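Local structure of arsenite methyltransferase (Chlamydomonas reinhardtii, 5EVJ) at residues Ala128-Tyr131 with Ala132-Leu136; Lys178-Val181 with Leu182-Tyr186; Asn227-Phe230 with Ile231-Ala234; Leu233-Val237 with Gly238-Pro242. The protein probably methylates trivalent arsenic, taking methyl groups from S-adenosylmethionine and giving mono-, di- and trimethylated arsenic products. The protein carries 15 engineered substitutions. All coordinates share one frame; numbering follows the deposited sequence.

Contact 1. Residues Ala128-Tyr131 with Ala132-Leu136. Engineered in segment 132-136: Ala132 (natural residue Cys).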
loop_
_atom_site.group_PDB
_atom_site.type_symbol
_atom_site.label_atom_id
_atom_site.label_comp_id
_atom_site.label_asym_id
_atom_site.label_seq_id
_atom_site.Cartn_x
_atom_site.Cartn_y
_atom_site.Cartn_z
ATOM N N ALA A 128 -16.264 -10.251 13.824
ATOM C CA ALA A 128 -16.496 -10.287 12.369
ATOM C C ALA A 128 -17.956 -10.388 11.948
ATOM O O ALA A 128 -18.437 -9.533 11.171
ATOM C CB ALA A 128 -15.667 -11.376 11.691
ATOM N N ASP A 129 -18.659 -11.424 12.423
ATOM C CA ASP A 129 -19.949 -11.772 11.836
ATOM C C ASP A 129 -20.912 -10.649 12.035
ATOM O O ASP A 129 -21.635 -10.205 11.075
ATOM C CB ASP A 129 -20.514 -13.086 12.396
ATOM C CG ASP A 129 -19.644 -14.319 12.025
ATOM O OD1 ASP A 129 -19.155 -14.430 10.871
ATOM O OD2 ASP A 129 -19.457 -15.196 12.899
ATOM N N ALA A 130 -20.921 -10.176 13.282
ATOM C CA ALA A 130 -21.874 -9.150 13.701
ATOM C C ALA A 130 -21.643 -7.846 12.898
ATOM O O ALA A 130 -22.595 -7.151 12.507
ATOM C CB ALA A 130 -21.748 -8.901 15.210
ATOM N N TYR A 131 -20.371 -7.526 12.640
ATOM C CA TYR A 131 -20.026 -6.345 11.844
ATOM C C TYR A 131 -20.547 -6.490 10.422
ATOM O O TYR A 131 -21.258 -5.586 9.826
ATOM C CB TYR A 131 -18.507 -6.140 11.922
ATOM C CG TYR A 131 -17.943 -5.172 10.900
ATOM C CD1 TYR A 131 -18.117 -3.786 11.052
ATOM C CD2 TYR A 131 -17.226 -5.649 9.761
ATOM C CE1 TYR A 131 -17.597 -2.908 10.102
ATOM C CE2 TYR A 131 -16.685 -4.762 8.822
ATOM C CZ TYR A 131 -16.871 -3.406 8.996
ATOM O OH TYR A 131 -16.386 -2.539 8.066
ATOM N N ALA A 132 -20.231 -7.635 9.857
ATOM C CA ALA A 132 -20.605 -7.881 8.450
ATOM C C ALA A 132 -22.101 -7.953 8.305
ATOM O O ALA A 132 -22.659 -7.515 7.286
ATOM C CB ALA A 132 -19.966 -9.182 7.933
ATOM N N ARG A 133 -22.777 -8.549 9.297
ATOM C CA ARG A 133 -24.240 -8.670 9.175
ATOM C C ARG A 133 -25.011 -7.345 9.456
ATOM O O ARG A 133 -25.750 -6.857 8.581
ATOM C CB ARG A 133 -24.739 -9.872 9.948
ATOM C CG ARG A 133 -24.061 -11.172 9.503
ATOM C CD ARG A 133 -24.424 -12.365 10.391
ATOM N NE ARG A 133 -25.821 -12.735 10.149
ATOM C CZ ARG A 133 -26.812 -12.737 11.052
ATOM N NH1 ARG A 133 -26.592 -12.436 12.345
ATOM N NH2 ARG A 133 -28.048 -13.061 10.658
ATOM N N ASP A 134 -24.780 -6.722 10.612
ATOM C CA ASP A 134 -25.549 -5.521 10.963
ATOM C C ASP A 134 -24.999 -4.278 10.338
ATOM O O ASP A 134 -25.793 -3.449 9.906
ATOM C CB ASP A 134 -25.589 -5.223 12.469
ATOM C CG ASP A 134 -25.307 -6.432 13.320
ATOM O OD1 ASP A 134 -25.679 -7.574 12.931
ATOM O OD2 ASP A 134 -24.733 -6.227 14.416
ATOM N N LYS A 135 -23.667 -4.103 10.324
ATOM C CA LYS A 135 -23.125 -2.866 9.770
ATOM C C LYS A 135 -23.027 -2.880 8.260
ATOM O O LYS A 135 -23.351 -1.904 7.606
ATOM C CB LYS A 135 -21.807 -2.470 10.428
ATOM C CG LYS A 135 -21.978 -2.120 11.910
ATOM C CD LYS A 135 -23.129 -1.128 12.070
ATOM C CE LYS A 135 -23.095 -0.428 13.420
ATOM N NZ LYS A 135 -23.279 -1.454 14.460
ATOM N N LEU A 136 -22.577 -3.969 7.682
ATOM C CA LEU A 136 -22.428 -3.926 6.223
ATOM C C LEU A 136 -23.657 -4.488 5.518
ATOM O O LEU A 136 -23.815 -4.288 4.320
ATOM C CB LEU A 136 -21.127 -4.611 5.737
ATOM C CG LEU A 136 -19.852 -4.134 6.503
ATOM C CD1 LEU A 136 -18.564 -4.807 5.990
ATOM C CD2 LEU A 136 -19.758 -2.602 6.462
#

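Contact 2. Residues Lys178-Val181 with Leu182-Tyr186. Engineered in segment 182-186: Ala185 (natural residue Cys).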
loop_
_atom_site.group_PDB
_atom_site.type_symbol
_atom_site.label_atom_id
_atom_site.label_comp_id
_atom_site.label_asym_id
_atom_site.label_seq_id
_atom_site.Cartn_x
_atom_site.Cartn_y
_atom_site.Cartn_z
ATOM N N LYS A 178 12.646 -7.863 6.121
ATOM C CA LYS A 178 12.018 -7.021 5.102
ATOM C C LYS A 178 11.982 -7.592 3.682
ATOM O O LYS A 178 10.938 -7.605 3.071
ATOM C CB LYS A 178 12.674 -5.683 5.076
ATOM C CG LYS A 178 11.919 -4.700 5.900
ATOM C CD LYS A 178 12.777 -3.501 6.142
ATOM C CE LYS A 178 11.923 -2.408 6.701
ATOM N NZ LYS A 178 12.810 -1.220 6.703
ATOM N N ALA A 179 13.110 -8.109 3.211
ATOM C CA ALA A 179 13.216 -8.601 1.851
ATOM C C ALA A 179 12.220 -9.737 1.617
ATOM O O ALA A 179 11.573 -9.830 0.555
ATOM C CB ALA A 179 14.672 -9.049 1.538
ATOM N N ARG A 180 12.106 -10.618 2.594
ATOM C CA ARG A 180 11.159 -11.727 2.467
ATOM C C ARG A 180 9.707 -11.311 2.458
ATOM O O ARG A 180 8.953 -11.823 1.660
ATOM C CB ARG A 180 11.375 -12.872 3.482
ATOM C CG ARG A 180 11.542 -14.172 2.693
ATOM C CD ARG A 180 11.634 -15.471 3.489
ATOM N NE ARG A 180 10.261 -15.886 3.542
ATOM C CZ ARG A 180 9.747 -16.971 2.979
ATOM N NH1 ARG A 180 10.500 -17.881 2.380
ATOM N NH2 ARG A 180 8.441 -17.130 3.075
ATOM N N VAL A 181 9.332 -10.379 3.314
ATOM C CA VAL A 181 7.972 -9.864 3.304
ATOM C C VAL A 181 7.673 -9.274 1.914
ATOM O O VAL A 181 6.668 -9.595 1.297
ATOM C CB VAL A 181 7.840 -8.726 4.339
ATOM C CG1 VAL A 181 6.436 -8.116 4.319
ATOM C CG2 VAL A 181 8.279 -9.189 5.697
ATOM N N LEU A 182 8.599 -8.450 1.413
ATOM C CA LEU A 182 8.436 -7.826 0.117
ATOM C C LEU A 182 8.317 -8.883 -0.948
ATOM O O LEU A 182 7.386 -8.834 -1.751
ATOM C CB LEU A 182 9.606 -6.866 -0.165
ATOM C CG LEU A 182 9.397 -5.417 0.245
ATOM C CD1 LEU A 182 8.230 -5.137 1.153
ATOM C CD2 LEU A 182 10.639 -4.772 0.829
ATOM N N SER A 183 9.235 -9.852 -0.961
ATOM C CA SER A 183 9.187 -10.846 -2.044
ATOM C C SER A 183 7.960 -11.776 -1.945
ATOM O O SER A 183 7.424 -12.242 -2.981
ATOM C CB SER A 183 10.509 -11.642 -2.170
ATOM O OG SER A 183 10.768 -12.471 -1.047
ATOM N N GLU A 184 7.465 -11.951 -0.722
ATOM C CA GLU A 184 6.219 -12.724 -0.525
ATOM C C GLU A 184 4.989 -11.985 -1.034
ATOM O O GLU A 184 4.155 -12.583 -1.783
ATOM C CB GLU A 184 6.070 -13.188 0.947
ATOM C CG GLU A 184 7.101 -14.319 1.188
ATOM C CD GLU A 184 6.636 -15.652 0.598
ATOM O OE1 GLU A 184 7.159 -16.098 -0.500
ATOM O OE2 GLU A 184 5.716 -16.242 1.262
ATOM N N ALA A 185 4.864 -10.695 -0.646
ATOM C CA ALA A 185 3.866 -9.777 -1.249
ATOM C C ALA A 185 3.888 -9.928 -2.746
ATOM O O ALA A 185 2.862 -10.247 -3.383
ATOM C CB ALA A 185 4.140 -8.334 -0.873
ATOM N N TYR A 186 5.090 -9.831 -3.296
ATOM C CA TYR A 186 5.252 -9.936 -4.732
ATOM C C TYR A 186 4.715 -11.297 -5.267
ATOM O O TYR A 186 4.100 -11.346 -6.365
ATOM C CB TYR A 186 6.706 -9.705 -5.162
ATOM C CG TYR A 186 6.824 -9.564 -6.644
ATOM C CD1 TYR A 186 6.972 -10.707 -7.506
ATOM C CD2 TYR A 186 6.727 -8.304 -7.229
ATOM C CE1 TYR A 186 7.077 -10.568 -8.899
ATOM C CE2 TYR A 186 6.849 -8.144 -8.611
ATOM C CZ TYR A 186 6.995 -9.269 -9.432
ATOM O OH TYR A 186 7.063 -9.034 -10.795
#

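Contact 3. Residues Asn227-Phe230 with Ile231-Ala234. Engineered in segment 231-234: Ala234 (natural residue Cys).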
loop_
_atom_site.group_PDB
_atom_site.type_symbol
_atom_site.label_atom_id
_atom_site.label_comp_id
_atom_site.label_asym_id
_atom_site.label_seq_id
_atom_site.Cartn_x
_atom_site.Cartn_y
_atom_site.Cartn_z
ATOM N N ASN A 227 14.633 6.285 2.882
ATOM C CA ASN A 227 13.687 5.952 1.837
ATOM C C ASN A 227 14.310 5.388 0.555
ATOM O O ASN A 227 13.702 4.516 -0.078
ATOM C CB ASN A 227 12.691 7.095 1.532
ATOM C CG ASN A 227 13.282 8.187 0.697
ATOM O OD1 ASN A 227 12.665 8.649 -0.251
ATOM N ND2 ASN A 227 14.462 8.611 1.030
ATOM N N ASN A 228 15.505 5.864 0.148
ATOM C CA ASN A 228 16.003 5.425 -1.152
ATOM C C ASN A 228 16.540 4.008 -0.971
ATOM O O ASN A 228 16.650 3.274 -1.919
ATOM C CB ASN A 228 17.096 6.334 -1.731
ATOM C CG ASN A 228 16.541 7.615 -2.342
ATOM O OD1 ASN A 228 15.562 7.555 -3.053
ATOM N ND2 ASN A 228 17.192 8.796 -2.071
ATOM N N ASP A 229 16.918 3.610 0.234
ATOM C CA ASP A 229 17.362 2.223 0.423
ATOM C C ASP A 229 16.147 1.289 0.354
ATOM O O ASP A 229 16.242 0.193 -0.112
ATOM C CB ASP A 229 18.144 2.000 1.752
ATOM C CG ASP A 229 19.533 2.549 1.719
ATOM O OD1 ASP A 229 20.114 2.755 0.607
ATOM O OD2 ASP A 229 20.080 2.749 2.815
ATOM N N PHE A 230 14.993 1.740 0.826
ATOM C CA PHE A 230 13.812 0.953 0.700
ATOM C C PHE A 230 13.479 0.720 -0.770
ATOM O O PHE A 230 13.166 -0.431 -1.207
ATOM C CB PHE A 230 12.624 1.563 1.447
ATOM C CG PHE A 230 11.319 1.031 0.961
ATOM C CD1 PHE A 230 10.888 -0.247 1.354
ATOM C CD2 PHE A 230 10.594 1.730 -0.021
ATOM C CE1 PHE A 230 9.712 -0.756 0.819
ATOM C CE2 PHE A 230 9.397 1.217 -0.544
ATOM C CZ PHE A 230 8.982 -0.025 -0.133
ATOM N N ILE A 231 13.534 1.795 -1.526
ATOM C CA ILE A 231 13.222 1.736 -2.960
ATOM C C ILE A 231 14.098 0.665 -3.653
ATOM O O ILE A 231 13.599 -0.165 -4.448
ATOM C CB ILE A 231 13.330 3.159 -3.675
ATOM C CG1 ILE A 231 12.210 4.117 -3.126
ATOM C CG2 ILE A 231 13.266 3.043 -5.241
ATOM C CD1 ILE A 231 12.232 5.565 -3.675
ATOM N N ARG A 232 15.375 0.690 -3.329
ATOM C CA ARG A 232 16.339 -0.279 -3.856
ATOM C C ARG A 232 15.919 -1.738 -3.550
ATOM O O ARG A 232 15.995 -2.591 -4.429
ATOM C CB ARG A 232 17.786 -0.049 -3.292
ATOM C CG ARG A 232 18.414 1.318 -3.710
ATOM C CD ARG A 232 19.770 1.649 -3.031
ATOM N NE ARG A 232 20.465 2.767 -3.716
ATOM C CZ ARG A 232 20.729 3.991 -3.187
ATOM N NH1 ARG A 232 20.408 4.279 -1.937
ATOM N NH2 ARG A 232 21.414 4.913 -3.897
ATOM N N LEU A 233 15.535 -1.993 -2.304
ATOM C CA LEU A 233 15.167 -3.335 -1.864
ATOM C C LEU A 233 13.869 -3.685 -2.593
ATOM O O LEU A 233 13.779 -4.725 -3.228
ATOM C CB LEU A 233 14.965 -3.325 -0.376
ATOM C CG LEU A 233 14.437 -4.593 0.290
ATOM C CD1 LEU A 233 15.374 -5.838 0.117
ATOM C CD2 LEU A 233 14.116 -4.246 1.763
ATOM N N ALA A 234 12.904 -2.783 -2.616
ATOM C CA ALA A 234 11.703 -3.094 -3.408
ATOM C C ALA A 234 12.023 -3.457 -4.821
ATOM O O ALA A 234 11.406 -4.365 -5.436
ATOM C CB ALA A 234 10.708 -1.963 -3.370
#

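Contact 4. Residues Leu233-Val237 with Gly238-Pro242. Engineered in segment 233-237: Ala234 (natural residue Cys).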
loop_
_atom_site.group_PDB
_atom_site.type_symbol
_atom_site.label_atom_id
_atom_site.label_comp_id
_atom_site.label_asym_id
_atom_site.label_seq_id
_atom_site.Cartn_x
_atom_site.Cartn_y
_atom_site.Cartn_z
ATOM N N LEU A 233 15.535 -1.993 -2.304
ATOM C CA LEU A 233 15.167 -3.335 -1.864
ATOM C C LEU A 233 13.869 -3.685 -2.593
ATOM O O LEU A 233 13.779 -4.725 -3.228
ATOM C CB LEU A 233 14.965 -3.325 -0.376
ATOM C CG LEU A 233 14.437 -4.593 0.290
ATOM C CD1 LEU A 233 15.374 -5.838 0.117
ATOM C CD2 LEU A 233 14.116 -4.246 1.763
ATOM N N ALA A 234 12.904 -2.783 -2.616
ATOM C CA ALA A 234 11.703 -3.094 -3.408
ATOM C C ALA A 234 12.023 -3.457 -4.821
ATOM O O ALA A 234 11.406 -4.365 -5.436
ATOM C CB ALA A 234 10.708 -1.963 -3.370
ATOM N N ARG A 235 13.041 -2.826 -5.374
ATOM C CA ARG A 235 13.248 -3.059 -6.788
ATOM C C ARG A 235 13.985 -4.388 -7.036
ATOM O O ARG A 235 13.777 -5.061 -8.080
ATOM C CB ARG A 235 13.852 -1.794 -7.381
ATOM C CG ARG A 235 14.630 -1.891 -8.664
ATOM C CD ARG A 235 15.322 -0.535 -8.959
ATOM N NE ARG A 235 14.460 0.646 -9.061
ATOM C CZ ARG A 235 14.790 1.869 -8.592
ATOM N NH1 ARG A 235 15.948 2.069 -7.892
ATOM N NH2 ARG A 235 13.940 2.906 -8.792
ATOM N N LYS A 236 14.815 -4.819 -6.094
ATOM C CA LYS A 236 15.492 -6.156 -6.186
ATOM C C LYS A 236 14.500 -7.343 -6.225
ATOM O O LYS A 236 14.775 -8.429 -6.747
ATOM C CB LYS A 236 16.415 -6.424 -4.973
ATOM C CG LYS A 236 17.839 -5.905 -5.128
ATOM C CD LYS A 236 18.566 -6.010 -3.773
ATOM C CE LYS A 236 19.748 -5.023 -3.761
ATOM N NZ LYS A 236 20.440 -4.967 -2.423
ATOM N N VAL A 237 13.375 -7.122 -5.600
ATOM C CA VAL A 237 12.366 -8.098 -5.470
ATOM C C VAL A 237 11.419 -8.066 -6.683
ATOM O O VAL A 237 10.710 -9.017 -6.912
ATOM C CB VAL A 237 11.687 -7.725 -4.160
ATOM C CG1 VAL A 237 10.209 -7.829 -4.235
ATOM C CG2 VAL A 237 12.362 -8.377 -2.963
ATOM N N GLY A 238 11.421 -7.005 -7.506
ATOM C CA GLY A 238 10.657 -7.021 -8.764
ATOM C C GLY A 238 9.701 -5.821 -8.835
ATOM O O GLY A 238 9.100 -5.600 -9.885
ATOM N N PHE A 239 9.569 -5.046 -7.740
ATOM C CA PHE A 239 8.836 -3.774 -7.745
ATOM C C PHE A 239 9.751 -2.670 -8.298
ATOM O O PHE A 239 10.418 -1.933 -7.544
ATOM C CB PHE A 239 8.388 -3.423 -6.346
ATOM C CG PHE A 239 7.313 -4.338 -5.816
ATOM C CD1 PHE A 239 6.104 -4.497 -6.521
ATOM C CD2 PHE A 239 7.515 -5.081 -4.637
ATOM C CE1 PHE A 239 5.104 -5.327 -6.007
ATOM C CE2 PHE A 239 6.516 -5.937 -4.147
ATOM C CZ PHE A 239 5.314 -6.040 -4.826
ATOM N N THR A 240 9.787 -2.542 -9.622
ATOM C CA THR A 240 10.805 -1.748 -10.253
ATOM C C THR A 240 10.634 -0.257 -10.119
ATOM O O THR A 240 11.596 0.465 -10.342
ATOM C CB THR A 240 10.889 -2.149 -11.679
ATOM O OG1 THR A 240 10.924 -3.566 -11.692
ATOM C CG2 THR A 240 12.143 -1.567 -12.387
ATOM N N ASP A 241 9.424 0.221 -9.778
ATOM C CA ASP A 241 9.186 1.690 -9.743
ATOM C C ASP A 241 8.191 2.076 -8.693
ATOM O O ASP A 241 7.061 2.458 -9.004
ATOM C CB ASP A 241 8.833 2.186 -11.115
ATOM C CG ASP A 241 8.527 3.707 -11.154
ATOM O OD1 ASP A 241 9.017 4.495 -10.299
ATOM O OD2 ASP A 241 7.777 4.139 -12.046
ATOM N N PRO A 242 8.584 1.929 -7.421
ATOM C CA PRO A 242 7.757 2.368 -6.325
ATOM C C PRO A 242 7.297 3.801 -6.508
ATOM O O PRO A 242 8.051 4.594 -6.971
ATOM C CB PRO A 242 8.712 2.319 -5.101
ATOM C CG PRO A 242 9.691 1.272 -5.440
ATOM C CD PRO A 242 9.925 1.551 -6.930
HETATM O O HOH W 1 12.888 -4.831 -10.505
HETATM O O HOH W 2 11.979 3.779 -10.609
#

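Contact 1. Residues Ala128-Tyr131 with Ala132-Leu136
Tyr131 and Leu136 form the tight side of this turn near the end of helix 128-135. Leu136 CG sits over one face of the Tyr131 ring, 4.2 Å from the ring centroid and offset toward the rim, a CH-pi contact. Leu136 CD1 presses on Tyr131 CE2 at 3.4 Å. The Tyr131 ring reaches this place with CG trans to the backbone N (chi1 166°). Lys135 CB flanks Tyr131 CD1 at 4.0 Å, and the two side chains meet at about a right angle. The ring also packs on Tyr99 and Lys103 of helix 96-104, and its hydroxyl bonds to the backbone O of Tyr99. The other side is loose and polar. Asp129, Ala130, Arg133 and Asp134 are exposed there, and the charged ends of Asp129 and Arg133 do not meet. Engineered Ala132 lies buried and donates N to Ala128 O at 2.9 Å. With a leucine in place of Tyr131, Tyr99 O would probably lose its hydroxyl partner and Leu136 the aromatic face beneath it. Tyr131 O takes Leu136 N at 3.0 Å and a weak bond from Lys135 N. This i to i+5 bond marks a pi-type turn, so one carbonyl serves two amides where the helix widens.

Contact 2. Residues Lys178-Val181 with Leu182-Tyr186
Arg180 and Glu184 meet one turn apart, their side chains alongside each other and pointing the same way. Arg180 NH2 lies 3.4 Å from Glu184 OE2, a long salt bridge. The guanidinium and carboxylate planes are 39° apart, so the two groups do not face each other as a flat pair. Glu184 CG stands beside its backbone N (chi1 -72°), 3.1 Å from Arg180 O. The bend at chi2 then turns the carboxylate toward Arg180 NH2.

The backbone beneath is regular helix. Glu184 N donates to Arg180 O at 2.8 Å, and engineered Ala185 N donates to Val181 O at 2.9 Å, nearly straight. Ala179 O accepts Ser183 N at 2.8 Å. Ser183 OG stands 3.2 Å from the same Ala179 O, placed there by a chi1 of 66°. On the buried flank, Leu182 CD2 comes within 3.6 Å of Lys178 O.

A second shell fixes the charged pair. Arg180 NH2 also bridges to Asp154, and Arg180 NE bonds to Glu151 O. Glu184 bridges to Arg187 and accepts the backbone N of Asp154. Leu182 and Ala185 rest on Met195 of strand 193-202, so the apolar side of helix 178-188 packs on the central sheet of the Rossmann-like methyltransferase fold. The acids around Arg180 are likely to favour its positive charge. Arg187 and Arg180 together would help keep the buried Glu184 ionised.

Contact 3. Residues Asn227-Phe230 with Ile231-Ala234
Asp229 OD1 receives Arg232 NH1 at 3.0 Å, a hydrogen-bonded salt bridge three residues along the helix. The donor comes nearly along the C-O bond of the acid, while the acid lies 22° out of the guanidinium plane. Carboxylate and guanidinium planes are 50° apart; NH1 alone makes the bond, which is bent. Arg232 runs extended from CG to NE and lays CG 3.2 Å from Asn228 O. The other oxygen, Asp229 OD2, bridges to Arg205. The acid stands between two arginines. Beside the pair, Asn228 OD1 touches Ile231 CD1 at 3.9 Å, their side chains alongside each other, and Asn228 ND2 bonds to the hydroxyl of Tyr226.

The buried flank is apolar. Phe230 turns CG anti to its N (chi1 161°), and engineered Ala234 places CB over one face of the ring, 4.1 Å from Phe230 CZ. The backbones of these residues are joined by Ala234 N to Phe230 O at 2.8 Å, almost straight. The Phe230 ring also meets Tyr201 and Tyr271 of the sheet. Helix 227-237 is two-sided, with the Phe230 ring toward the sheet and the Asp229-Arg232 pair on another flank. Two arginines on one carboxylate would probably keep Asp229 ionised.

Contact 4. Residues Leu233-Val237 with Gly238-Pro242
A Schellman motif ends helix 227-237. Gly238 N donates to Arg235 O at 3.1 Å and weakly to the O of engineered Ala234. Phe239 N adds a weak bond to the same Ala234 O at 3.0 Å. Gly238 has a phi of 125°, and a CB at these backbone angles would clash with Val237 O.

Past the glycine the chain doubles back along the helix. Phe239 is the centre of an inverse gamma turn, and its O lies 3.1 Å from Arg235 CA in a CA-H...O contact. Phe239 CB packs 4.0 Å from Ala234 CB. The side chains of Phe239 and Val237 lie side by side, with Phe239 CD2 3.9 Å from Val237 CG1. The Phe239 ring meets Tyr186 of helix 178-188 edge-to-face. Pro242 CG also touches Ala234 CB. This turn leads the chain from the helix into strand 243-249, an outermost strand of the sheet. Cutting Phe239 back to alanine is likely to open a gap beside Val237 and take the aromatic partner from Tyr186.

The outer side is polar. Arg235 bends at chi3 (-57°) and points NE at Thr240 O, 3.1 Å away and nearly straight at 175°. The oxygen lies in the guanidinium plane, but NE stands above the carbonyl plane. One water joins Arg235 O to Thr240 OG1. Another accepts from Arg235 NH2 at 2.8 Å and lies beside Asp241 OD1.

How the contacts relate
Contacts 2, 3 and 4 form one cluster, and contact 1 stands apart. Contacts 3 and 4 share Leu233 and Ala234 on helix 227-237, with centres about 8 Å apart. Contact 2 lies on the neighbouring helix 178-188, its centre about 13 Å from that of contact 3 and about 10 Å from that of contact 4. Leu233 joins the helices: its CD1 meets Ala179 CB at 3.6 Å, and its CD2 meets Leu182 CD2 at 3.6 Å. Further along, Tyr186 CD2 touches Phe239 CZ at 3.6 Å. Contact 1 packs on helix 96-104, about 32 Å from contact 2, centre to centre. All four belong to the methyltransferase domain.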